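Local structure of ChloroPhenol Reduction gene K (Desulfitobacterium dehalogenans, 2H6C) at residues A[25-29]-A[55-59]. The protein probably acts as a DNA-binding transcriptional regulator of the CRP type that controls halorespiration genes in response to chlorinated phenols. Numbering follows the deposited sequence.
Sequences LRNYT and FLMDG
In the N-terminal jelly-roll (beta-roll) domain of this CRP-type regulator, its cyclic nucleotide-binding-like domain, a short helix end and the turn after it, 25-29, cover one face of strand 53-58. The turn closes with Tyr28 N bonded to Leu25 O at 2.7 Å, and Thr29 OG1 donates to Arg26 O at 3.2 Å. CA atoms pair Leu25 with Phe55 at 7.8 Å and Arg26 with Met57 at 6.8 Å. Strand 53-58 lies between strands 102-107 and 82-84; Met57, with phi/psi of -68/-45, and Asp58 together face Arg103 in a classic beta bulge. Phe55, chi1 t, sends its ring under the turn: Leu25 CB sits over one face in a CH-pi contact, 3.7 Å from Phe55 CE1, while Thr29 CG2 approaches Phe55 CD2 at 3.7 Å and Met57 SD at 3.6 Å. Leu25 and Thr29 also touch Phe107 and Cys105 of strand 102-107, respectively. Arg26 NH1 and NH2 both donate to Met57 O, at 3.2 and 3.0 Å, near the guanidinium plane; NH1 also bonds Asn81 OD1. Asp58 OD2, 4.1 Å from Arg26 NH2 and well out of that plane, adds only charge attraction. Arg26 is thus held by neutral acceptors, a bulge carbonyl and an amide, so the exposed polar side rests on hydrogen bonds while Phe55 supplies the buried apolar side.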
loop_
_atom_site.group_PDB
_atom_site.type_symbol
_atom_site.label_atom_id
_atom_site.label_comp_id
_atom_site.label_asym_id
_atom_site.label_seq_id
_atom_site.Cartn_x
_atom_site.Cartn_y
_atom_site.Cartn_z
ATOM N N LEU A 25 16.410 23.667 6.871
ATOM C CA LEU A 25 15.968 24.304 5.652
ATOM C C LEU A 25 15.378 25.727 5.790
ATOM O O LEU A 25 15.645 26.553 4.917
ATOM C CB LEU A 25 14.993 23.380 4.913
ATOM C CG LEU A 25 15.475 22.908 3.544
ATOM C CD1 LEU A 25 14.464 21.974 2.863
ATOM C CD2 LEU A 25 15.747 24.109 2.659
ATOM N N ARG A 26 14.596 26.023 6.848
ATOM C CA ARG A 26 14.243 27.444 7.160
ATOM C C ARG A 26 15.411 28.363 6.757
ATOM O O ARG A 26 15.226 29.446 6.218
ATOM C CB ARG A 26 13.969 27.767 8.663
ATOM C CG ARG A 26 13.319 26.731 9.539
ATOM C CD ARG A 26 12.588 27.368 10.741
ATOM N NE ARG A 26 11.454 28.238 10.380
ATOM C CZ ARG A 26 10.263 27.812 9.944
ATOM N NH1 ARG A 26 10.031 26.512 9.769
ATOM N NH2 ARG A 26 9.300 28.687 9.647
ATOM N N ASN A 27 16.622 27.926 7.056
ATOM C CA ASN A 27 17.804 28.681 6.743
ATOM C C ASN A 27 17.964 29.155 5.294
ATOM O O ASN A 27 18.882 29.909 5.011
ATOM C CB ASN A 27 19.026 27.874 7.185
ATOM C CG ASN A 27 19.128 27.793 8.714
ATOM O OD1 ASN A 27 19.050 26.714 9.329
ATOM N ND2 ASN A 27 19.255 28.960 9.337
ATOM N N TYR A 28 17.077 28.760 4.385
ATOM C CA TYR A 28 17.282 29.010 2.964
ATOM C C TYR A 28 16.045 29.464 2.199
ATOM O O TYR A 28 16.093 29.685 0.989
ATOM C CB TYR A 28 17.759 27.722 2.333
ATOM C CG TYR A 28 19.119 27.303 2.805
ATOM C CD1 TYR A 28 19.317 26.175 3.601
ATOM C CD2 TYR A 28 20.218 28.032 2.446
ATOM C CE1 TYR A 28 20.607 25.810 4.011
ATOM C CE2 TYR A 28 21.490 27.673 2.842
ATOM C CZ TYR A 28 21.685 26.583 3.625
ATOM O OH TYR A 28 22.981 26.312 3.979
ATOM N N THR A 29 14.928 29.618 2.883
ATOM C CA THR A 29 13.690 29.851 2.197
ATOM C C THR A 29 13.855 31.160 1.455
ATOM O O THR A 29 13.214 31.391 0.410
ATOM C CB THR A 29 12.630 29.997 3.190
ATOM O OG1 THR A 29 13.147 30.838 4.209
ATOM C CG2 THR A 29 12.299 28.647 3.816
ATOM N N PHE A 55 8.529 23.435 0.898
ATOM C CA PHE A 55 8.942 23.471 2.260
ATOM C C PHE A 55 7.875 24.207 3.036
ATOM O O PHE A 55 7.487 25.344 2.708
ATOM C CB PHE A 55 10.284 24.156 2.437
ATOM C CG PHE A 55 10.734 24.185 3.859
ATOM C CD1 PHE A 55 11.070 23.009 4.491
ATOM C CD2 PHE A 55 10.780 25.353 4.562
ATOM C CE1 PHE A 55 11.451 22.982 5.781
ATOM C CE2 PHE A 55 11.171 25.328 5.876
ATOM C CZ PHE A 55 11.507 24.121 6.481
ATOM N N LEU A 56 7.418 23.543 4.086
ATOM C CA LEU A 56 6.262 23.994 4.802
ATOM C C LEU A 56 6.739 24.770 6.040
ATOM O O LEU A 56 6.949 24.212 7.116
ATOM C CB LEU A 56 5.401 22.783 5.112
ATOM C CG LEU A 56 3.913 22.995 5.017
ATOM C CD1 LEU A 56 3.262 21.728 4.679
ATOM C CD2 LEU A 56 3.380 23.514 6.339
ATOM N N MET A 57 6.907 26.073 5.874
ATOM C CA MET A 57 7.432 26.891 6.968
ATOM C C MET A 57 6.461 26.994 8.136
ATOM O O MET A 57 6.899 26.916 9.271
ATOM C CB MET A 57 7.776 28.318 6.537
ATOM C CG MET A 57 8.118 28.486 5.089
ATOM S SD MET A 57 9.075 29.953 4.855
ATOM C CE MET A 57 8.140 30.833 3.671
ATOM N N ASP A 58 5.175 27.234 7.868
ATOM C CA ASP A 58 4.161 27.132 8.909
ATOM C C ASP A 58 2.734 26.978 8.464
ATOM O O ASP A 58 2.212 27.783 7.683
ATOM C CB ASP A 58 4.202 28.305 9.884
ATOM C CG ASP A 58 4.612 27.849 11.300
ATOM O OD1 ASP A 58 3.766 27.212 12.052
ATOM O OD2 ASP A 58 5.810 28.109 11.643
ATOM N N GLY A 59 2.109 25.970 9.066
ATOM C CA GLY A 59 0.689 25.678 8.966
ATOM C C GLY A 59 0.488 24.160 8.930
ATOM O O GLY A 59 1.155 23.378 9.653
#